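Local coordinates for adhesion G-protein coupled receptor G6 (Danio rerio, PDB 6V55) that probably acts as a calcium-binding, glycosylated cell-adhesion receptor with a role in myelination, signalling across the membrane through G proteins, at residues S28-W33 with F94-F99; I131-N136 with G246-I251; R671-F676 with A699-N704. All coordinates share one frame; numbering follows the deposited sequence.

How the interactions relate
Along the chain the three contacts follow one another in series, each closing before the next opens. Interaction 1 pairs two neighbouring strands of the CUB domain, early in the sequence but close to the chain's centre in space. Interaction 2, about 51 Å away between centres, lies in the pentaxin-like domain, and interaction 3, about 44 Å from interaction 1, joins the neighbouring strands 671-677 and 697-701 of one sheet. Interactions 2 and 3 lie on opposite sides of the chain's centre, about 89 Å apart between centres. None touches another or shares a sheet with it, so each knits its own module of an extracellular region built from separate domains.

Interaction 1 (S28-W33 with F94-F99); sequences SQSCNW and FFNSDF. With CA (calcium ion), chain C; NAG (2-acetamido-2-deoxy-beta-D-glucopyranose), chain E.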
loop_
_atom_site.group_PDB
_atom_site.type_symbol
_atom_site.label_atom_id
_atom_site.label_comp_id
_atom_site.label_asym_id
_atom_site.label_seq_id
_atom_site.Cartn_x
_atom_site.Cartn_y
_atom_site.Cartn_z
ATOM N N SER A 28 -9.131 5.775 6.344
ATOM C CA SER A 28 -8.850 4.734 7.344
ATOM C C SER A 28 -8.703 3.333 6.753
ATOM O O SER A 28 -9.108 2.332 7.347
ATOM C CB SER A 28 -9.895 4.756 8.438
ATOM O OG SER A 28 -10.205 6.099 8.706
ATOM N N GLN A 29 -8.114 3.269 5.576
ATOM C CA GLN A 29 -7.890 2.008 4.905
ATOM C C GLN A 29 -6.708 1.289 5.517
ATOM O O GLN A 29 -5.789 1.915 6.061
ATOM C CB GLN A 29 -7.616 2.248 3.429
ATOM C CG GLN A 29 -8.778 2.763 2.676
ATOM C CD GLN A 29 -9.981 1.891 2.861
ATOM O OE1 GLN A 29 -10.024 0.744 2.400
ATOM N NE2 GLN A 29 -10.972 2.419 3.551
ATOM N N SER A 30 -6.717 -0.036 5.397
ATOM C CA SER A 30 -5.498 -0.787 5.665
ATOM C C SER A 30 -5.487 -2.009 4.760
ATOM O O SER A 30 -6.263 -2.946 4.968
ATOM C CB SER A 30 -5.392 -1.190 7.120
ATOM O OG SER A 30 -4.525 -2.306 7.194
ATOM N N CYS A 31 -4.585 -2.005 3.786
ATOM C CA CYS A 31 -4.563 -2.987 2.725
ATOM C C CYS A 31 -3.229 -3.733 2.730
ATOM O O CYS A 31 -2.195 -3.171 3.099
ATOM C CB CYS A 31 -4.792 -2.284 1.400
ATOM S SG CYS A 31 -6.377 -1.393 1.211
ATOM N N ASN A 32 -3.259 -5.013 2.313
ATOM C CA ASN A 32 -2.088 -5.914 2.267
ATOM C C ASN A 32 -2.347 -6.797 1.050
ATOM O O ASN A 32 -2.935 -7.876 1.158
ATOM C CB ASN A 32 -1.908 -6.723 3.567
ATOM C CG ASN A 32 -0.767 -7.796 3.517
ATOM O OD1 ASN A 32 0.024 -7.860 2.592
ATOM N ND2 ASN A 32 -0.682 -8.618 4.573
ATOM N N TRP A 33 -1.876 -6.339 -0.100
ATOM C CA TRP A 33 -1.752 -7.179 -1.279
ATOM C C TRP A 33 -0.403 -7.884 -1.229
ATOM O O TRP A 33 0.637 -7.249 -1.432
ATOM C CB TRP A 33 -1.847 -6.328 -2.529
ATOM C CG TRP A 33 -3.115 -5.560 -2.671
ATOM C CD1 TRP A 33 -4.301 -6.025 -3.150
ATOM C CD2 TRP A 33 -3.310 -4.170 -2.398
ATOM N NE1 TRP A 33 -5.229 -5.018 -3.171
ATOM C CE2 TRP A 33 -4.644 -3.870 -2.714
ATOM C CE3 TRP A 33 -2.487 -3.153 -1.910
ATOM C CZ2 TRP A 33 -5.171 -2.609 -2.556
ATOM C CZ3 TRP A 33 -3.022 -1.895 -1.755
ATOM C CH2 TRP A 33 -4.341 -1.636 -2.082
ATOM N N PHE A 94 1.554 -2.495 0.722
ATOM C CA PHE A 94 0.629 -2.025 1.742
ATOM C C PHE A 94 0.113 -0.646 1.389
ATOM O O PHE A 94 0.751 0.093 0.642
ATOM C CB PHE A 94 1.293 -1.962 3.108
ATOM C CG PHE A 94 1.783 -3.280 3.582
ATOM C CD1 PHE A 94 0.915 -4.159 4.207
ATOM C CD2 PHE A 94 3.106 -3.652 3.380
ATOM C CE1 PHE A 94 1.362 -5.378 4.632
ATOM C CE2 PHE A 94 3.557 -4.869 3.808
ATOM C CZ PHE A 94 2.683 -5.738 4.437
ATOM N N PHE A 95 -1.048 -0.303 1.940
ATOM C CA PHE A 95 -1.603 1.033 1.772
ATOM C C PHE A 95 -2.404 1.368 3.017
ATOM O O PHE A 95 -3.231 0.564 3.461
ATOM C CB PHE A 95 -2.474 1.119 0.519
ATOM C CG PHE A 95 -3.307 2.385 0.418
ATOM C CD1 PHE A 95 -2.719 3.653 0.460
ATOM C CD2 PHE A 95 -4.687 2.304 0.254
ATOM C CE1 PHE A 95 -3.501 4.819 0.342
ATOM C CE2 PHE A 95 -5.471 3.462 0.126
ATOM C CZ PHE A 95 -4.876 4.723 0.174
ATOM N N ASN A 96 -2.139 2.548 3.587
ATOM C CA ASN A 96 -2.843 3.054 4.763
ATOM C C ASN A 96 -3.222 4.513 4.536
ATOM O O ASN A 96 -2.382 5.315 4.108
ATOM C CB ASN A 96 -1.979 2.917 6.005
ATOM C CG ASN A 96 -1.710 1.485 6.348
ATOM O OD1 ASN A 96 -2.614 0.755 6.777
ATOM N ND2 ASN A 96 -0.472 1.057 6.160
ATOM N N SER A 97 -4.486 4.850 4.780
ATOM C CA SER A 97 -4.937 6.229 4.688
ATOM C C SER A 97 -5.377 6.635 6.082
ATOM O O SER A 97 -5.744 5.781 6.890
ATOM C CB SER A 97 -6.108 6.399 3.717
ATOM O OG SER A 97 -7.124 5.454 4.032
ATOM N N ASP A 98 -5.357 7.933 6.373
ATOM C CA ASP A 98 -5.798 8.315 7.701
ATOM C C ASP A 98 -7.260 8.751 7.607
ATOM O O ASP A 98 -7.957 8.332 6.683
ATOM C CB ASP A 98 -4.860 9.358 8.336
ATOM C CG ASP A 98 -4.677 10.643 7.509
ATOM O OD1 ASP A 98 -3.760 11.419 7.854
ATOM O OD2 ASP A 98 -5.422 10.954 6.566
ATOM N N PHE A 99 -7.718 9.610 8.527
ATOM C CA PHE A 99 -9.129 9.961 8.706
ATOM C C PHE A 99 -9.626 11.062 7.778
ATOM O O PHE A 99 -10.839 11.278 7.731
ATOM C CB PHE A 99 -9.406 10.396 10.158
ATOM C CG PHE A 99 -8.402 11.387 10.714
ATOM C CD1 PHE A 99 -8.590 12.762 10.543
ATOM C CD2 PHE A 99 -7.282 10.954 11.420
ATOM C CE1 PHE A 99 -7.665 13.683 11.039
ATOM C CE2 PHE A 99 -6.359 11.867 11.909
ATOM C CZ PHE A 99 -6.559 13.240 11.714
HETATM CA CA CA C . -5.888 10.901 4.114
HETATM C C1 NAG E . 0.308 -9.686 4.695
HETATM C C2 NAG E . 0.815 -9.959 6.130
HETATM C C3 NAG E . 1.721 -11.199 6.155
HETATM C C4 NAG E . 0.999 -12.412 5.584
HETATM C C5 NAG E . 0.520 -12.110 4.161
HETATM C C6 NAG E . -0.341 -13.214 3.602
HETATM C C7 NAG E . 0.891 -7.794 7.298
HETATM C C8 NAG E . 1.785 -6.752 7.906
HETATM N N2 NAG E . 1.512 -8.820 6.708
HETATM O O3 NAG E . 2.153 -11.475 7.486
HETATM O O4 NAG E . 1.875 -13.539 5.585
HETATM O O5 NAG E . -0.293 -10.920 4.140
HETATM O O6 NAG E . -1.704 -13.029 3.959
HETATM O O7 NAG E . -0.336 -7.708 7.334
HETATM O O HOH W 1 -5.191 2.912 8.552
HETATM O O HOH W 2 -1.655 -1.563 5.525
HETATM O O HOH W 3 -7.810 9.217 4.253
#
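Strands 30-33 and 94-96 run antiparallel at 173°, their axes 4.8 Å apart, as neighbours in a sheet of the CUB β-sandwich. Cys-31 and Phe-95 form the hydrogen-bonded pair: Cys-31 N reaches Phe-95 O at 2.9 Å, in the carbonyl plane, whereas the return bond from Phe-95 N to Cys-31 O is longer, 3.3 Å, and comes in from above the plane. On their face of the sheet the Cys-31 sulfur is tied to Cys-5, and Trp-33 lies beside Phe-95, its rim atom CZ3 3.8 Å from Phe-95 CB. Cys-31 CB rests over one face of the indole, near the rim.

Past the strand ends the pairing passes to a side chain. Ser-97 OG, held between its own backbone N and carbonyl carbon (chi1 51°), accepts a hydrogen bond from Gln-29 N at 2.9 Å, nearly straight at 168°, and also bonds Pro-26 O. Ser-28 N donates to Asp-98 O at 2.8 Å, which fastens the backbone of a calcium ligand. Asp-98 OD2 binds the ion at 2.5 Å alongside Glu-53, Asp-61, Ser-100 and Val-101; OD1 makes a salt bridge with Lys-477. Water 3, itself a metal ligand, donates to Asp-98 O, so backbone and carboxylate both reach the site.

The other face carries Ser-30, Asn-96, Asn-32 and Phe-94. Asn-32, CG anti to the backbone N, bears an N-linked glycan through ND2 while OD1 bonds Thr-34 OG1, and Phe-94 CE1 meets the acetamido methyl C8 of that sugar at 3.6 Å.

Interaction 2 (I131-N136 with G246-I251); sequences ILRVSN and GGLLQI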
loop_
_atom_site.group_PDB
_atom_site.type_symbol
_atom_site.label_atom_id
_atom_site.label_comp_id
_atom_site.label_asym_id
_atom_site.label_seq_id
_atom_site.Cartn_x
_atom_site.Cartn_y
_atom_site.Cartn_z
ATOM N N ILE A 131 18.536 -34.411 -20.909
ATOM C CA ILE A 131 19.195 -33.630 -21.944
ATOM C C ILE A 131 19.020 -32.157 -21.611
ATOM O O ILE A 131 17.896 -31.672 -21.449
ATOM C CB ILE A 131 18.621 -33.970 -23.331
ATOM C CG1 ILE A 131 18.924 -35.430 -23.688
ATOM C CG2 ILE A 131 19.186 -33.057 -24.413
ATOM C CD1 ILE A 131 17.710 -36.323 -23.703
ATOM N N LEU A 132 20.135 -31.445 -21.513
ATOM C CA LEU A 132 20.146 -30.020 -21.186
ATOM C C LEU A 132 20.621 -29.286 -22.439
ATOM O O LEU A 132 21.807 -28.980 -22.603
ATOM C CB LEU A 132 21.036 -29.742 -19.978
ATOM C CG LEU A 132 20.423 -30.045 -18.609
ATOM C CD1 LEU A 132 20.616 -31.487 -18.178
ATOM C CD2 LEU A 132 21.030 -29.129 -17.588
ATOM N N ARG A 133 19.673 -29.019 -23.334
ATOM C CA ARG A 133 19.966 -28.645 -24.705
ATOM C C ARG A 133 19.564 -27.211 -25.004
ATOM O O ARG A 133 18.767 -26.593 -24.293
ATOM C CB ARG A 133 19.240 -29.561 -25.691
ATOM C CG ARG A 133 17.750 -29.647 -25.449
ATOM C CD ARG A 133 16.988 -30.168 -26.674
ATOM N NE ARG A 133 17.013 -29.275 -27.839
ATOM C CZ ARG A 133 16.707 -29.669 -29.078
ATOM N NH1 ARG A 133 16.373 -30.937 -29.292
ATOM N NH2 ARG A 133 16.749 -28.817 -30.106
ATOM N N VAL A 134 20.160 -26.695 -26.083
ATOM C CA VAL A 134 19.613 -25.535 -26.772
ATOM C C VAL A 134 18.215 -25.892 -27.266
ATOM O O VAL A 134 17.973 -27.016 -27.727
ATOM C CB VAL A 134 20.574 -25.117 -27.900
ATOM C CG1 VAL A 134 20.063 -23.929 -28.693
ATOM C CG2 VAL A 134 21.923 -24.768 -27.295
ATOM N N SER A 135 17.267 -24.972 -27.093
ATOM C CA SER A 135 15.898 -25.328 -27.429
ATOM C C SER A 135 15.678 -25.212 -28.931
ATOM O O SER A 135 16.401 -24.503 -29.640
ATOM C CB SER A 135 14.893 -24.458 -26.668
ATOM O OG SER A 135 14.393 -23.412 -27.445
ATOM N N ASN A 136 14.632 -25.891 -29.413
ATOM C CA ASN A 136 14.355 -25.927 -30.851
ATOM C C ASN A 136 13.754 -24.632 -31.392
ATOM O O ASN A 136 13.657 -24.498 -32.621
ATOM C CB ASN A 136 13.446 -27.106 -31.184
ATOM C CG ASN A 136 12.320 -27.277 -30.184
ATOM O OD1 ASN A 136 11.972 -26.346 -29.442
ATOM N ND2 ASN A 136 11.758 -28.487 -30.134
ATOM N N GLY A 246 20.965 -27.479 -38.216
ATOM C CA GLY A 246 19.853 -28.164 -37.582
ATOM C C GLY A 246 20.212 -29.206 -36.549
ATOM O O GLY A 246 19.528 -30.230 -36.446
ATOM N N GLY A 247 21.282 -28.985 -35.789
ATOM C CA GLY A 247 21.755 -29.966 -34.845
ATOM C C GLY A 247 21.275 -29.704 -33.422
ATOM O O GLY A 247 20.549 -28.755 -33.131
ATOM N N LEU A 248 21.722 -30.586 -32.521
ATOM C CA LEU A 248 21.369 -30.556 -31.107
ATOM C C LEU A 248 22.622 -30.206 -30.314
ATOM O O LEU A 248 23.517 -31.049 -30.147
ATOM C CB LEU A 248 20.801 -31.906 -30.674
ATOM C CG LEU A 248 19.839 -31.945 -29.487
ATOM C CD1 LEU A 248 18.909 -33.137 -29.643
ATOM C CD2 LEU A 248 20.561 -32.032 -28.145
ATOM N N LEU A 249 22.677 -28.980 -29.802
ATOM C CA LEU A 249 23.765 -28.569 -28.926
ATOM C C LEU A 249 23.298 -28.736 -27.490
ATOM O O LEU A 249 22.198 -28.293 -27.146
ATOM C CB LEU A 249 24.184 -27.122 -29.193
ATOM C CG LEU A 249 25.198 -26.525 -28.219
ATOM C CD1 LEU A 249 26.470 -27.339 -28.225
ATOM C CD2 LEU A 249 25.490 -25.087 -28.572
ATOM N N GLN A 250 24.129 -29.378 -26.659
ATOM C CA GLN A 250 23.761 -29.643 -25.276
ATOM C C GLN A 250 24.947 -29.485 -24.339
ATOM O O GLN A 250 26.109 -29.615 -24.738
ATOM C CB GLN A 250 23.189 -31.046 -25.095
ATOM C CG GLN A 250 24.115 -32.144 -25.500
ATOM C CD GLN A 250 23.460 -33.481 -25.369
ATOM O OE1 GLN A 250 23.060 -33.884 -24.269
ATOM N NE2 GLN A 250 23.329 -34.185 -26.490
ATOM N N ILE A 251 24.613 -29.202 -23.073
ATOM C CA ILE A 251 25.583 -29.163 -21.985
ATOM C C ILE A 251 26.043 -30.586 -21.713
ATOM O O ILE A 251 25.225 -31.520 -21.737
ATOM C CB ILE A 251 24.937 -28.507 -20.749
ATOM C CG1 ILE A 251 24.345 -27.139 -21.124
ATOM C CG2 ILE A 251 25.888 -28.424 -19.550
ATOM C CD1 ILE A 251 25.317 -26.006 -21.113
#
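Two short stretches of the pentaxin-like domain cross steeply here, 109° between their directions, their backbones joined by a single bridge between Arg-133 and Gln-250. Two bonds flank it, each nearly along a C=O axis: Val-134 N to Leu-249 O at 2.8 Å and Ile-251 N to Leu-132 O at 2.9 Å.

Leu-248 supplies one knob. It crosses the Arg-133 side chain at about a right angle, and its CG lies 3.6 Å above one face of the guanidinium plane, offset toward the rim near NH1, which CD1 meets at 3.4 Å. The second methyl, CD2, fits the notch between Arg-133 CB (3.7 Å) and Ile-131 CG2 (4.1 Å). Arg-133 is bent at chi3 (-66°), which folds its head back so that NE donates a very short bond of 2.5 Å to Val-134 O, lying in the guanidinium plane. That bond helps hold the flat group on which the leucine rests.

On the buried side the bump comes from the other segment. Val-134 CG2 presses obliquely into the crook formed by CB, CG and CD2 of Leu-249, with CB at 3.8 Å.

Strand 248-251 is an outer strand of its sheet and bonds to 161-167, while the backbone of Arg-133 bonds to Thr-305 in strand 304-305. Trp-304 packs against Val-134 and Ile-251, and strand 268-276 lies against Leu-249 and Ile-251.

Interaction 3 (R671-F676 with A699-N704); sequences RINFMF and ASSVGN. With NAG (2-acetamido-2-deoxy-beta-D-glucopyranose), chain L.
Met-675 and Ala-699 mark the tight end of this antiparallel strand pair, whose axes run 4.7 Å apart at 172° in what is consistent with the GAIN domain of an adhesion GPCR. Their backbones exchange two nearly straight bonds, Met-675 N to Ala-699 O at 3.0 Å and Ala-699 N to Met-675 O at 2.9 Å, and their CB atoms meet on one face of the sheet.

At Asn-673 and Ser-701 the pairing is lopsided: Asn-673 N still reaches Ser-701 O at 2.9 Å, but the return bond, Ser-701 N to Asn-673 O, is weak at 3.5 Å. Hydroxyls add to it. Ser-700 OG, anti to its own backbone N, donates to Asn-673 O at 2.8 Å almost along the C=O axis, and Asn-673 ND2 donates a hydrogen bond to Ser-701 OG at 2.7 Å, close to the amide plane. Further on the chain reaches the surface, where exposed Asn-704 carries an N-linked glycan.

Strand 608-614 bonds the far edge of 671-676, helix 573-593 packs on Asn-673 and Met-675, and Phe-674, on the other face, contacts strand 623-628. Ala-699 also pairs antiparallel with a strand of the bound peptide, a separate chain, probably the GAIN domain's tethered agonist.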
loop_
_atom_site.group_PDB
_atom_site.type_symbol
_atom_site.label_atom_id
_atom_site.label_comp_id
_atom_site.label_asym_id
_atom_site.label_seq_id
_atom_site.Cartn_x
_atom_site.Cartn_y
_atom_site.Cartn_z
ATOM N N ARG A 671 -35.217 39.545 2.335
ATOM C CA ARG A 671 -34.886 38.319 1.638
ATOM C C ARG A 671 -36.053 37.362 1.710
ATOM O O ARG A 671 -36.931 37.503 2.545
ATOM C CB ARG A 671 -33.668 37.617 2.240
ATOM C CG ARG A 671 -32.358 38.293 2.007
ATOM C CD ARG A 671 -31.592 38.367 3.291
ATOM N NE ARG A 671 -30.207 38.781 3.062
ATOM C CZ ARG A 671 -29.135 38.012 3.255
ATOM N NH1 ARG A 671 -29.259 36.767 3.698
ATOM N NH2 ARG A 671 -27.929 38.501 3.014
ATOM N N ILE A 672 -36.039 36.369 0.823
ATOM C CA ILE A 672 -36.805 35.138 0.990
ATOM C C ILE A 672 -35.803 34.021 1.202
ATOM O O ILE A 672 -34.798 33.952 0.494
ATOM C CB ILE A 672 -37.694 34.829 -0.226
ATOM C CG1 ILE A 672 -38.371 36.105 -0.709
ATOM C CG2 ILE A 672 -38.720 33.744 0.131
ATOM C CD1 ILE A 672 -39.464 35.911 -1.731
ATOM N N ASN A 673 -36.063 33.171 2.183
ATOM C CA ASN A 673 -35.235 32.018 2.494
ATOM C C ASN A 673 -35.970 30.748 2.095
ATOM O O ASN A 673 -37.192 30.665 2.207
ATOM C CB ASN A 673 -34.924 31.978 3.991
ATOM C CG ASN A 673 -34.288 33.269 4.485
ATOM O OD1 ASN A 673 -33.476 33.859 3.790
ATOM N ND2 ASN A 673 -34.670 33.719 5.679
ATOM N N PHE A 674 -35.231 29.743 1.656
ATOM C CA PHE A 674 -35.878 28.494 1.275
ATOM C C PHE A 674 -34.908 27.370 1.592
ATOM O O PHE A 674 -33.735 27.460 1.234
ATOM C CB PHE A 674 -36.243 28.524 -0.216
ATOM C CG PHE A 674 -37.084 27.365 -0.688
ATOM C CD1 PHE A 674 -36.487 26.177 -1.125
ATOM C CD2 PHE A 674 -38.460 27.486 -0.787
ATOM C CE1 PHE A 674 -37.242 25.112 -1.584
ATOM C CE2 PHE A 674 -39.236 26.417 -1.259
ATOM C CZ PHE A 674 -38.613 25.233 -1.667
ATOM N N MET A 675 -35.388 26.328 2.276
ATOM C CA MET A 675 -34.612 25.115 2.541
ATOM C C MET A 675 -35.440 23.893 2.170
ATOM O O MET A 675 -36.644 23.842 2.445
ATOM C CB MET A 675 -34.202 24.993 4.018
ATOM C CG MET A 675 -33.600 26.246 4.606
ATOM S SD MET A 675 -33.207 26.153 6.339
ATOM C CE MET A 675 -33.940 27.719 6.827
ATOM N N PHE A 676 -34.801 22.910 1.546
ATOM C CA PHE A 676 -35.437 21.631 1.255
ATOM C C PHE A 676 -34.619 20.544 1.935
ATOM O O PHE A 676 -33.417 20.415 1.672
ATOM C CB PHE A 676 -35.532 21.397 -0.257
ATOM C CG PHE A 676 -36.059 20.042 -0.636
ATOM C CD1 PHE A 676 -35.188 19.017 -1.032
ATOM C CD2 PHE A 676 -37.421 19.797 -0.620
ATOM C CE1 PHE A 676 -35.676 17.767 -1.372
ATOM C CE2 PHE A 676 -37.925 18.554 -0.972
ATOM C CZ PHE A 676 -37.053 17.533 -1.340
ATOM N N ALA A 699 -38.692 24.386 4.388
ATOM C CA ALA A 699 -38.783 25.576 5.217
ATOM C C ALA A 699 -38.753 26.847 4.375
ATOM O O ALA A 699 -38.214 26.867 3.259
ATOM C CB ALA A 699 -37.672 25.622 6.266
ATOM N N SER A 700 -39.350 27.910 4.921
ATOM C CA SER A 700 -39.277 29.228 4.309
ATOM C C SER A 700 -39.461 30.288 5.374
ATOM O O SER A 700 -40.108 30.041 6.393
ATOM C CB SER A 700 -40.328 29.419 3.220
ATOM O OG SER A 700 -39.992 30.536 2.413
ATOM N N SER A 701 -38.890 31.470 5.123
ATOM C CA SER A 701 -39.044 32.635 5.993
ATOM C C SER A 701 -38.648 33.862 5.192
ATOM O O SER A 701 -38.101 33.756 4.091
ATOM C CB SER A 701 -38.182 32.549 7.262
ATOM O OG SER A 701 -36.813 32.790 6.957
ATOM N N VAL A 702 -38.902 35.035 5.768
ATOM C CA VAL A 702 -38.494 36.280 5.143
ATOM C C VAL A 702 -37.582 37.097 6.038
ATOM O O VAL A 702 -37.327 38.264 5.749
ATOM C CB VAL A 702 -39.704 37.124 4.720
ATOM C CG1 VAL A 702 -40.358 36.528 3.505
ATOM C CG2 VAL A 702 -40.661 37.165 5.860
ATOM N N GLY A 703 -37.098 36.520 7.128
ATOM C CA GLY A 703 -36.131 37.222 7.945
ATOM C C GLY A 703 -35.987 36.525 9.278
ATOM O O GLY A 703 -36.424 35.388 9.448
ATOM N N ASN A 704 -35.442 37.273 10.240
ATOM C CA ASN A 704 -35.214 36.795 11.600
ATOM C C ASN A 704 -36.494 36.709 12.462
ATOM O O ASN A 704 -36.392 36.506 13.675
ATOM C CB ASN A 704 -34.180 37.698 12.279
ATOM C CG ASN A 704 -33.360 36.953 13.302
ATOM O OD1 ASN A 704 -33.487 35.731 13.410
ATOM N ND2 ASN A 704 -32.534 37.668 14.075
HETATM C C1 NAG L . -31.723 36.990 15.074
HETATM C C2 NAG L . -30.223 37.271 14.903
HETATM C C3 NAG L . -29.417 36.405 15.874
HETATM C C4 NAG L . -29.877 36.635 17.313
HETATM C C5 NAG L . -31.393 36.431 17.449
HETATM C C6 NAG L . -31.918 36.831 18.812
HETATM C C7 NAG L . -28.979 37.868 12.870
HETATM C C8 NAG L . -28.682 37.494 11.452
HETATM N N2 NAG L . -29.801 37.044 13.529
HETATM O O3 NAG L . -28.028 36.698 15.741
HETATM O O4 NAG L . -29.204 35.736 18.187
HETATM O O5 NAG L . -32.111 37.220 16.476
HETATM O O6 NAG L . -33.285 37.224 18.759
HETATM O O7 NAG L . -28.493 38.870 13.396
#